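Local coordinates for fasciclin-1 (Drosophila melanogaster, PDB 1O70), which mediates neural cell adhesion as a GPI-anchored membrane glycoprotein, represented here by its third and fourth FAS1 domains, at residues 22-27 and 145-150; 49-54 and 111-116; 90-95 and 116-121. One frame throughout, in Å; residues are numbered along the deposited sequence.

Interaction 1: residues 22-27 and 145-150; sequences GALRKF and GYVHII. With SO4 (sulfate ion), chain D.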
loop_
_atom_site.group_PDB
_atom_site.type_symbol
_atom_site.label_atom_id
_atom_site.label_comp_id
_atom_site.label_asym_id
_atom_site.label_seq_id
_atom_site.Cartn_x
_atom_site.Cartn_y
_atom_site.Cartn_z
ATOM N N GLY A 22 -7.913 -25.319 9.522
ATOM C CA GLY A 22 -8.780 -24.273 10.034
ATOM C C GLY A 22 -8.892 -23.055 9.132
ATOM O O GLY A 22 -9.976 -22.500 8.962
ATOM N N ALA A 23 -7.778 -22.641 8.540
ATOM C CA ALA A 23 -7.773 -21.463 7.681
ATOM C C ALA A 23 -8.692 -21.551 6.476
ATOM O O ALA A 23 -9.559 -20.702 6.288
ATOM C CB ALA A 23 -6.351 -21.152 7.219
ATOM N N LEU A 24 -8.494 -22.564 5.646
ATOM C CA LEU A 24 -9.320 -22.711 4.456
ATOM C C LEU A 24 -10.824 -22.810 4.708
ATOM O O LEU A 24 -11.611 -22.203 3.979
ATOM C CB LEU A 24 -8.858 -23.912 3.635
ATOM C CG LEU A 24 -7.910 -23.561 2.493
ATOM C CD1 LEU A 24 -7.693 -24.807 1.649
ATOM C CD2 LEU A 24 -8.506 -22.445 1.620
ATOM N N ARG A 25 -11.238 -23.564 5.722
ATOM C CA ARG A 25 -12.665 -23.673 5.976
ATOM C C ARG A 25 -13.214 -22.323 6.405
ATOM O O ARG A 25 -14.342 -21.962 6.064
ATOM C CB ARG A 25 -12.965 -24.710 7.057
ATOM C CG ARG A 25 -12.485 -24.298 8.413
ATOM C CD ARG A 25 -13.428 -24.757 9.511
ATOM N NE ARG A 25 -12.938 -24.286 10.801
ATOM C CZ ARG A 25 -13.148 -23.066 11.284
ATOM N NH1 ARG A 25 -13.858 -22.182 10.592
ATOM N NH2 ARG A 25 -12.614 -22.718 12.447
ATOM N N LYS A 26 -12.408 -21.580 7.158
ATOM C CA LYS A 26 -12.799 -20.260 7.642
ATOM C C LYS A 26 -12.922 -19.304 6.458
ATOM O O LYS A 26 -13.869 -18.512 6.384
ATOM C CB LYS A 26 -11.758 -19.730 8.626
ATOM C CG LYS A 26 -12.075 -18.358 9.184
ATOM C CD LYS A 26 -13.343 -18.387 10.017
ATOM C CE LYS A 26 -13.663 -17.014 10.583
ATOM N NZ LYS A 26 -14.839 -17.065 11.500
ATOM N N PHE A 27 -11.966 -19.387 5.531
ATOM C CA PHE A 27 -11.987 -18.535 4.355
ATOM C C PHE A 27 -13.316 -18.757 3.638
ATOM O O PHE A 27 -14.000 -17.802 3.265
ATOM C CB PHE A 27 -10.816 -18.868 3.420
ATOM C CG PHE A 27 -10.703 -17.944 2.225
ATOM C CD1 PHE A 27 -10.126 -16.682 2.349
ATOM C CD2 PHE A 27 -11.173 -18.337 0.976
ATOM C CE1 PHE A 27 -10.018 -15.823 1.238
ATOM C CE2 PHE A 27 -11.072 -17.489 -0.142
ATOM C CZ PHE A 27 -10.494 -16.234 -0.010
ATOM N N GLY A 145 -3.972 -24.203 -8.856
ATOM C CA GLY A 145 -2.969 -23.324 -8.286
ATOM C C GLY A 145 -2.470 -23.693 -6.906
ATOM O O GLY A 145 -2.158 -24.853 -6.637
ATOM N N TYR A 146 -2.387 -22.700 -6.028
ATOM C CA TYR A 146 -1.905 -22.940 -4.686
ATOM C C TYR A 146 -2.666 -22.147 -3.635
ATOM O O TYR A 146 -3.550 -21.347 -3.940
ATOM C CB TYR A 146 -0.413 -22.597 -4.580
ATOM C CG TYR A 146 0.480 -23.372 -5.535
ATOM C CD1 TYR A 146 0.645 -22.959 -6.856
ATOM C CD2 TYR A 146 1.151 -24.527 -5.118
ATOM C CE1 TYR A 146 1.451 -23.670 -7.741
ATOM C CE2 TYR A 146 1.964 -25.252 -5.995
ATOM C CZ TYR A 146 2.110 -24.819 -7.305
ATOM O OH TYR A 146 2.895 -25.525 -8.191
ATOM N N VAL A 147 -2.312 -22.403 -2.383
ATOM C CA VAL A 147 -2.897 -21.722 -1.250
ATOM C C VAL A 147 -1.778 -21.501 -0.251
ATOM O O VAL A 147 -0.943 -22.381 -0.043
ATOM C CB VAL A 147 -3.989 -22.567 -0.597
ATOM C CG1 VAL A 147 -4.301 -22.021 0.791
ATOM C CG2 VAL A 147 -5.237 -22.557 -1.456
ATOM N N HIS A 148 -1.765 -20.326 0.358
ATOM C CA HIS A 148 -0.757 -19.983 1.354
ATOM C C HIS A 148 -1.490 -19.349 2.529
ATOM O O HIS A 148 -2.454 -18.600 2.335
ATOM C CB HIS A 148 0.214 -18.950 0.796
ATOM C CG HIS A 148 0.835 -19.331 -0.513
ATOM N ND1 HIS A 148 1.831 -20.279 -0.616
ATOM C CD2 HIS A 148 0.636 -18.860 -1.767
ATOM C CE1 HIS A 148 2.225 -20.371 -1.875
ATOM N NE2 HIS A 148 1.515 -19.519 -2.594
ATOM N N ILE A 149 -1.031 -19.619 3.744
ATOM C CA ILE A 149 -1.662 -19.035 4.920
ATOM C C ILE A 149 -0.868 -17.825 5.423
ATOM O O ILE A 149 0.345 -17.906 5.619
ATOM C CB ILE A 149 -1.814 -20.085 6.065
ATOM C CG1 ILE A 149 -2.830 -21.156 5.662
ATOM C CG2 ILE A 149 -2.379 -19.429 7.322
ATOM C CD1 ILE A 149 -2.392 -22.060 4.565
ATOM N N ILE A 150 -1.555 -16.701 5.609
ATOM C CA ILE A 150 -0.909 -15.489 6.096
ATOM C C ILE A 150 -1.434 -15.138 7.479
ATOM O O ILE A 150 -2.546 -15.522 7.844
ATOM C CB ILE A 150 -1.116 -14.298 5.131
ATOM C CG1 ILE A 150 -2.610 -13.994 4.957
ATOM C CG2 ILE A 150 -0.467 -14.608 3.789
ATOM C CD1 ILE A 150 -2.883 -12.853 3.974
HETATM S S SO4 D . -13.486 -19.947 13.873
HETATM O O1 SO4 D . -12.174 -19.903 13.192
HETATM O O2 SO4 D . -13.365 -20.675 15.149
HETATM O O3 SO4 D . -13.952 -18.571 14.121
HETATM O O4 SO4 D . -14.467 -20.636 13.008
#
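Ala23 and Leu24, on the helix 21-33, lean on Ile149 and Val147 of strand 145-150, an inner strand of the seven-stranded mixed sheet in the third FAS1 domain, between 48-53 and 131-141. The apolar contacts are few and point to point. Ala23 points its methyl toward the strand, and CB lies 3.8 Å from Ile149 CG1. That branch of Ile149 stands beside its own backbone N (chi1 -68°), which turns it to the helix, while CG2 goes the other way. Leu24 does not start out toward the strand, but its branched end comes nearer, CG 4.3 Å from Val147 CG1. Phe27, one turn on, lies instead against Ile50 and Pro53 of the neighbouring strand 48-53, so the helix is seated across two parallel strands.

The polar contacts lie on the outer side of the helix, where Arg25 and Lys26 hold a sulfate, probably taken from the crystallisation liquor. Lys26 runs out from a CG anti to its backbone N and bends at chi2, and NZ comes 3.2 Å from sulfate O3. Cutting this side chain back to an alanine is likely to leave O3 without its positive partner, with Arg25 alone of the two holding the anion. The Arg25 guanidinium meets the sulfate at its edge, in plane, and Gly22 O sits above one face. Its NH1 also forms a salt bridge with Glu29 and a weak bond to sulfate O4. NH2 makes the straighter bond, to sulfate O1 at 2.9 Å and 152°, and a weak one to O4 at 2.8 Å.

Interaction 2: residues 49-54 and 111-116; sequences TILAPS and LYFNVR. With NAG (2-acetamido-2-deoxy-beta-D-glucopyranose), chain B; NAG (2-acetamido-2-deoxy-beta-D-glucopyranose), chain C.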
loop_
_atom_site.group_PDB
_atom_site.type_symbol
_atom_site.label_atom_id
_atom_site.label_comp_id
_atom_site.label_asym_id
_atom_site.label_seq_id
_atom_site.Cartn_x
_atom_site.Cartn_y
_atom_site.Cartn_z
ATOM N N THR A 49 -4.662 -18.511 -7.092
ATOM C CA THR A 49 -3.892 -18.710 -5.873
ATOM C C THR A 49 -4.565 -17.889 -4.782
ATOM O O THR A 49 -4.794 -16.686 -4.928
ATOM C CB THR A 49 -2.423 -18.267 -6.032
ATOM O OG1 THR A 49 -1.791 -19.101 -7.004
ATOM C CG2 THR A 49 -1.673 -18.396 -4.714
ATOM N N ILE A 50 -4.885 -18.564 -3.690
ATOM C CA ILE A 50 -5.568 -17.943 -2.576
ATOM C C ILE A 50 -4.644 -17.717 -1.391
ATOM O O ILE A 50 -3.852 -18.595 -1.031
ATOM C CB ILE A 50 -6.739 -18.833 -2.122
ATOM C CG1 ILE A 50 -7.709 -19.021 -3.289
ATOM C CG2 ILE A 50 -7.420 -18.230 -0.894
ATOM C CD1 ILE A 50 -8.888 -19.931 -2.986
ATOM N N LEU A 51 -4.736 -16.529 -0.798
ATOM C CA LEU A 51 -3.948 -16.207 0.385
ATOM C C LEU A 51 -4.979 -16.279 1.491
ATOM O O LEU A 51 -5.760 -15.348 1.676
ATOM C CB LEU A 51 -3.361 -14.790 0.307
ATOM C CG LEU A 51 -2.402 -14.492 -0.859
ATOM C CD1 LEU A 51 -1.721 -13.145 -0.615
ATOM C CD2 LEU A 51 -1.334 -15.587 -0.974
ATOM N N ALA A 52 -5.010 -17.403 2.202
ATOM C CA ALA A 52 -5.982 -17.591 3.265
ATOM C C ALA A 52 -5.444 -17.176 4.626
ATOM O O ALA A 52 -4.476 -17.746 5.124
ATOM C CB ALA A 52 -6.430 -19.046 3.307
ATOM N N PRO A 53 -6.062 -16.158 5.236
ATOM C CA PRO A 53 -5.626 -15.686 6.553
ATOM C C PRO A 53 -5.826 -16.805 7.568
ATOM O O PRO A 53 -6.803 -17.553 7.478
ATOM C CB PRO A 53 -6.571 -14.520 6.845
ATOM C CG PRO A 53 -6.958 -14.035 5.487
ATOM C CD PRO A 53 -7.128 -15.301 4.692
ATOM N N SER A 54 -4.908 -16.924 8.525
ATOM C CA SER A 54 -5.025 -17.945 9.562
ATOM C C SER A 54 -6.267 -17.618 10.380
ATOM O O SER A 54 -6.762 -16.495 10.328
ATOM C CB SER A 54 -3.815 -17.908 10.486
ATOM O OG SER A 54 -3.830 -16.705 11.230
ATOM N N LEU A 111 -1.061 -6.924 -5.264
ATOM C CA LEU A 111 -0.177 -7.284 -4.165
ATOM C C LEU A 111 1.213 -7.490 -4.724
ATOM O O LEU A 111 1.430 -7.389 -5.931
ATOM C CB LEU A 111 -0.611 -8.612 -3.543
ATOM C CG LEU A 111 -2.101 -8.913 -3.407
ATOM C CD1 LEU A 111 -2.312 -10.353 -2.940
ATOM C CD2 LEU A 111 -2.708 -7.917 -2.427
ATOM N N TYR A 112 2.157 -7.775 -3.842
ATOM C CA TYR A 112 3.511 -8.076 -4.266
ATOM C C TYR A 112 4.155 -8.723 -3.060
ATOM O O TYR A 112 3.701 -8.523 -1.932
ATOM C CB TYR A 112 4.260 -6.823 -4.766
ATOM C CG TYR A 112 4.514 -5.746 -3.761
ATOM C CD1 TYR A 112 5.650 -5.781 -2.942
ATOM C CD2 TYR A 112 3.620 -4.687 -3.621
ATOM C CE1 TYR A 112 5.887 -4.790 -2.007
ATOM C CE2 TYR A 112 3.835 -3.693 -2.697
ATOM C CZ TYR A 112 4.975 -3.746 -1.890
ATOM O OH TYR A 112 5.226 -2.745 -0.977
ATOM N N PHE A 113 5.177 -9.534 -3.302
ATOM C CA PHE A 113 5.828 -10.255 -2.225
ATOM C C PHE A 113 7.290 -9.897 -2.051
ATOM O O PHE A 113 7.917 -9.285 -2.917
ATOM C CB PHE A 113 5.740 -11.770 -2.473
ATOM C CG PHE A 113 4.347 -12.279 -2.717
ATOM C CD1 PHE A 113 3.703 -12.030 -3.919
ATOM C CD2 PHE A 113 3.675 -13.000 -1.737
ATOM C CE1 PHE A 113 2.411 -12.491 -4.146
ATOM C CE2 PHE A 113 2.380 -13.464 -1.955
ATOM C CZ PHE A 113 1.750 -13.205 -3.165
ATOM N N ASN A 114 7.823 -10.300 -0.908
ATOM C CA ASN A 114 9.223 -10.109 -0.598
ATOM C C ASN A 114 9.698 -11.448 -0.060
ATOM O O ASN A 114 9.078 -12.008 0.848
ATOM C CB ASN A 114 9.426 -9.039 0.466
ATOM C CG ASN A 114 10.889 -8.854 0.810
ATOM O OD1 ASN A 114 11.707 -8.580 -0.066
ATOM N ND2 ASN A 114 11.228 -9.007 2.085
ATOM N N VAL A 115 10.790 -11.961 -0.624
ATOM C CA VAL A 115 11.346 -13.243 -0.206
ATOM C C VAL A 115 12.749 -13.105 0.370
ATOM O O VAL A 115 13.616 -12.485 -0.244
ATOM C CB VAL A 115 11.414 -14.237 -1.386
ATOM C CG1 VAL A 115 12.065 -15.535 -0.928
ATOM C CG2 VAL A 115 10.011 -14.509 -1.934
ATOM N N ARG A 116 12.959 -13.685 1.550
ATOM C CA ARG A 116 14.257 -13.666 2.225
ATOM C C ARG A 116 14.710 -15.087 2.557
ATOM O O ARG A 116 13.885 -15.948 2.861
ATOM C CB ARG A 116 14.177 -12.897 3.538
ATOM C CG ARG A 116 13.900 -11.427 3.430
ATOM C CD ARG A 116 13.460 -10.928 4.799
ATOM N NE ARG A 116 14.377 -11.386 5.842
ATOM C CZ ARG A 116 14.109 -11.340 7.142
ATOM N NH1 ARG A 116 12.943 -10.859 7.562
ATOM N NH2 ARG A 116 15.010 -11.764 8.023
HETATM C C1 NAG B . 12.059 -6.728 6.066
HETATM C C2 NAG B . 13.081 -7.342 7.001
HETATM C C3 NAG B . 14.450 -6.725 6.716
HETATM C C4 NAG B . 14.787 -6.940 5.226
HETATM C C5 NAG B . 13.656 -6.443 4.310
HETATM C C6 NAG B . 13.902 -6.879 2.871
HETATM C C7 NAG B . 12.408 -8.117 9.179
HETATM C C8 NAG B . 12.997 -8.090 10.582
HETATM N N2 NAG B . 12.697 -7.098 8.377
HETATM O O3 NAG B . 15.417 -7.332 7.546
HETATM O O4 NAG B . 16.006 -6.293 4.876
HETATM O O5 NAG B . 12.390 -7.017 4.701
HETATM O O6 NAG B . 14.105 -8.289 2.803
HETATM O O7 NAG B . 11.698 -9.057 8.826
HETATM C C1 NAG C . 6.808 -6.589 5.492
HETATM C C2 NAG C . 7.750 -6.397 4.308
HETATM C C3 NAG C . 9.097 -7.047 4.640
HETATM C C4 NAG C . 9.662 -6.492 5.962
HETATM C C5 NAG C . 8.592 -6.616 7.066
HETATM C C6 NAG C . 8.989 -6.006 8.392
HETATM C C7 NAG C . 6.889 -6.290 2.061
HETATM C C8 NAG C . 6.352 -7.032 0.844
HETATM N N2 NAG C . 7.193 -7.022 3.128
HETATM O O3 NAG C . 10.011 -6.858 3.574
HETATM O O4 NAG C . 10.820 -7.263 6.344
HETATM O O5 NAG C . 7.366 -5.979 6.657
HETATM O O6 NAG C . 9.432 -4.668 8.219
HETATM O O7 NAG C . 7.021 -5.072 2.032
#
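Asn114 ND2 donates a nearly straight hydrogen bond (3.1 Å, 168°) to O6 of the outer sugar, chain B, of the N-glycan on Asn132, and lies 2.9 Å from O3 of the inner one, chain C. The chitobiose pair thus rests along the outward face of strand 110-116, while the inward face, through Leu111 and Phe113, meets Leu51 of strand 48-53 inside the β-wedge of the FAS1 fold. Three strands separate these two in the sheet order, so they come together through side chains alone, across the inside of the bent sheet. Leu51 and Leu111 approach tip to tip, CD1 to CD1 at 3.7 Å. The same Leu51 CD1 comes obliquely to the Phe113 ring, 4.3 Å from CZ. Both leucines keep CG beside the backbone N and anti to the carbonyl carbon (chi1 -61° for Leu51, -38° for Leu111), which sends the branches inward. Ile82 touches Leu51 and Phe113, and Val126 touches Leu111 and Phe113, completing this part of the core. Strand alternation puts Tyr112 on the sugar side, where its CE1 lies 3.7 Å from the acetamide methyl C8 of the chain C sugar.

Interaction 3: residues 90-95 and 116-121; sequences KIRQKN and RGEGSD. With NAG (2-acetamido-2-deoxy-beta-D-glucopyranose), chain B.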
loop_
_atom_site.group_PDB
_atom_site.type_symbol
_atom_site.label_atom_id
_atom_site.label_comp_id
_atom_site.label_asym_id
_atom_site.label_seq_id
_atom_site.Cartn_x
_atom_site.Cartn_y
_atom_site.Cartn_z
ATOM N N LYS A 90 7.834 -19.621 -8.021
ATOM C CA LYS A 90 7.402 -18.668 -9.037
ATOM C C LYS A 90 7.491 -17.227 -8.504
ATOM O O LYS A 90 7.884 -16.318 -9.233
ATOM C CB LYS A 90 5.971 -18.991 -9.491
ATOM C CG LYS A 90 5.483 -18.167 -10.681
ATOM C CD LYS A 90 6.259 -18.498 -11.944
ATOM C CE LYS A 90 5.955 -17.525 -13.079
ATOM N NZ LYS A 90 6.774 -17.861 -14.292
ATOM N N ILE A 91 7.145 -17.030 -7.234
ATOM C CA ILE A 91 7.204 -15.712 -6.627
ATOM C C ILE A 91 8.655 -15.230 -6.607
ATOM O O ILE A 91 8.937 -14.085 -6.969
ATOM C CB ILE A 91 6.626 -15.730 -5.183
ATOM C CG1 ILE A 91 5.156 -16.144 -5.218
ATOM C CG2 ILE A 91 6.721 -14.347 -4.552
ATOM C CD1 ILE A 91 4.547 -16.349 -3.859
ATOM N N ARG A 92 9.574 -16.098 -6.188
ATOM C CA ARG A 92 10.997 -15.744 -6.161
ATOM C C ARG A 92 11.444 -15.264 -7.531
ATOM O O ARG A 92 12.053 -14.205 -7.663
ATOM C CB ARG A 92 11.866 -16.948 -5.795
ATOM C CG ARG A 92 12.192 -17.084 -4.331
ATOM C CD ARG A 92 13.652 -17.507 -4.148
ATOM N NE ARG A 92 13.952 -17.811 -2.750
ATOM C CZ ARG A 92 13.494 -18.883 -2.115
ATOM N NH1 ARG A 92 12.728 -19.754 -2.758
ATOM N NH2 ARG A 92 13.787 -19.071 -0.836
ATOM N N GLN A 93 11.146 -16.070 -8.547
ATOM C CA GLN A 93 11.522 -15.764 -9.920
ATOM C C GLN A 93 10.971 -14.448 -10.436
ATOM O O GLN A 93 11.702 -13.656 -11.025
ATOM C CB GLN A 93 11.066 -16.885 -10.847
ATOM C CG GLN A 93 11.681 -18.223 -10.518
ATOM C CD GLN A 93 11.198 -19.324 -11.439
ATOM O OE1 GLN A 93 11.316 -19.218 -12.661
ATOM N NE2 GLN A 93 10.653 -20.393 -10.858
ATOM N N LYS A 94 9.680 -14.222 -10.226
ATOM C CA LYS A 94 9.053 -13.000 -10.696
ATOM C C LYS A 94 9.644 -11.744 -10.061
ATOM O O LYS A 94 9.608 -10.676 -10.661
ATOM C CB LYS A 94 7.548 -13.043 -10.447
ATOM C CG LYS A 94 6.828 -14.140 -11.213
ATOM C CD LYS A 94 5.323 -13.920 -11.205
ATOM C CE LYS A 94 4.947 -12.693 -12.030
ATOM N NZ LYS A 94 3.493 -12.387 -11.985
ATOM N N ASN A 95 10.185 -11.867 -8.852
ATOM C CA ASN A 95 10.770 -10.712 -8.189
ATOM C C ASN A 95 12.275 -10.616 -8.390
ATOM O O ASN A 95 12.938 -9.799 -7.751
ATOM C CB ASN A 95 10.459 -10.726 -6.686
ATOM C CG ASN A 95 9.040 -10.290 -6.379
ATOM O OD1 ASN A 95 8.396 -9.620 -7.183
ATOM N ND2 ASN A 95 8.551 -10.655 -5.204
ATOM N N ARG A 116 12.959 -13.685 1.550
ATOM C CA ARG A 116 14.257 -13.666 2.225
ATOM C C ARG A 116 14.710 -15.087 2.557
ATOM O O ARG A 116 13.885 -15.948 2.861
ATOM C CB ARG A 116 14.177 -12.897 3.538
ATOM C CG ARG A 116 13.900 -11.427 3.430
ATOM C CD ARG A 116 13.460 -10.928 4.799
ATOM N NE ARG A 116 14.377 -11.386 5.842
ATOM C CZ ARG A 116 14.109 -11.340 7.142
ATOM N NH1 ARG A 116 12.943 -10.859 7.562
ATOM N NH2 ARG A 116 15.010 -11.764 8.023
ATOM N N GLY A 117 16.022 -15.311 2.514
ATOM C CA GLY A 117 16.588 -16.613 2.835
ATOM C C GLY A 117 16.182 -17.757 1.927
ATOM O O GLY A 117 15.512 -17.550 0.916
ATOM N N GLU A 118 16.607 -18.971 2.278
ATOM C CA GLU A 118 16.263 -20.153 1.491
ATOM C C GLU A 118 15.999 -21.355 2.389
ATOM O O GLU A 118 16.186 -21.295 3.605
ATOM C CB GLU A 118 17.377 -20.506 0.501
ATOM C CG GLU A 118 17.879 -19.347 -0.338
ATOM C CD GLU A 118 18.737 -18.401 0.473
ATOM O OE1 GLU A 118 19.584 -18.897 1.249
ATOM O OE2 GLU A 118 18.574 -17.173 0.331
ATOM N N GLY A 119 15.554 -22.448 1.776
ATOM C CA GLY A 119 15.271 -23.656 2.526
ATOM C C GLY A 119 14.252 -23.445 3.624
ATOM O O GLY A 119 13.228 -22.794 3.424
ATOM N N SER A 120 14.538 -23.993 4.797
ATOM C CA SER A 120 13.632 -23.874 5.929
ATOM C C SER A 120 13.737 -22.513 6.605
ATOM O O SER A 120 13.026 -22.228 7.571
ATOM C CB SER A 120 13.933 -24.981 6.932
ATOM O OG SER A 120 13.837 -26.254 6.301
ATOM N N ASP A 121 14.616 -21.664 6.093
ATOM C CA ASP A 121 14.792 -20.342 6.669
ATOM C C ASP A 121 14.070 -19.274 5.872
ATOM O O ASP A 121 14.046 -18.102 6.260
ATOM C CB ASP A 121 16.275 -20.015 6.757
ATOM C CG ASP A 121 16.922 -20.649 7.954
ATOM O OD1 ASP A 121 16.570 -20.241 9.087
ATOM O OD2 ASP A 121 17.762 -21.558 7.765
HETATM C C1 NAG B . 12.059 -6.728 6.066
HETATM C C2 NAG B . 13.081 -7.342 7.001
HETATM C C3 NAG B . 14.450 -6.725 6.716
HETATM C C4 NAG B . 14.787 -6.940 5.226
HETATM C C5 NAG B . 13.656 -6.443 4.310
HETATM C C6 NAG B . 13.902 -6.879 2.871
HETATM C C7 NAG B . 12.408 -8.117 9.179
HETATM C C8 NAG B . 12.997 -8.090 10.582
HETATM N N2 NAG B . 12.697 -7.098 8.377
HETATM O O3 NAG B . 15.417 -7.332 7.546
HETATM O O4 NAG B . 16.006 -6.293 4.876
HETATM O O5 NAG B . 12.390 -7.017 4.701
HETATM O O6 NAG B . 14.105 -8.289 2.803
HETATM O O7 NAG B . 11.698 -9.057 8.826
#
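The loop of the β-hairpin formed by strands 110-116 and 123-128 is held to the helix 88-94 at the protein surface by one arginine, Arg92, which bonds to the carbonyl of Gly117. Arg92 NH2 donates to Gly117 O at 2.9 Å with an N-H...O angle of 164°. The oxygen sits at the guanidinium edge, almost in its plane, and the hydrogen arrives in the carbonyl plane on a lone pair (C=O...N 137°). The Arg92 chain bends at chi2 and then extends over the strand, touching Val115 on its way. A weak second bond from NH2 to Thr122 OG1 ties the far side of the loop to the same nitrogen.

Beyond the carbonyl, Glu118 CA lies 3.6 Å from Arg92 NH2. The Glu118 carboxylate does not join: OE2 stays 5.3 Å from NH2, a separation at which the opposite charges may still attract weakly. The hairpin belongs to the β-wedge of the FAS1 domain, and within its loop Asp121 N bonds to Glu118 O at 3.0 Å. Gly117 takes a positive phi (63°), a region that glycine enters readily. Gly119 has a positive phi as well.

The CB of Arg116, at the end of strand 110-116, points away from the helix, and its side chain runs to the glycan. The chain is bent at chi3, which lays the guanidinium beside the chain B sugar. That sugar's O3 stands 4.2 Å above the guanidinium plane, over its centre, while Arg116 CD passes 3.4 Å from the sugar's O6.

All three contacts lie in the third FAS1 domain. Along the chain, interaction 1 joins a helix near the start of the domain to its last strand, and interactions 2 and 3 are nested within that loop. Those two cross each other, their segments alternating, and share Arg116. Interactions 1 and 2 have centres 11 Å apart and meet at the parallel strands 48-53 and 145-150, where His148 O lies 2.8 Å from Ala52 N. Interaction 3, centred 12 Å from interaction 2 and 20 Å from interaction 1, meets interaction 2 at strand 110-116, where Ile91 packs on Phe113. Together they run from helix 21-33, the first helix of this domain pair, through the wedge core to the glycan-bearing surface.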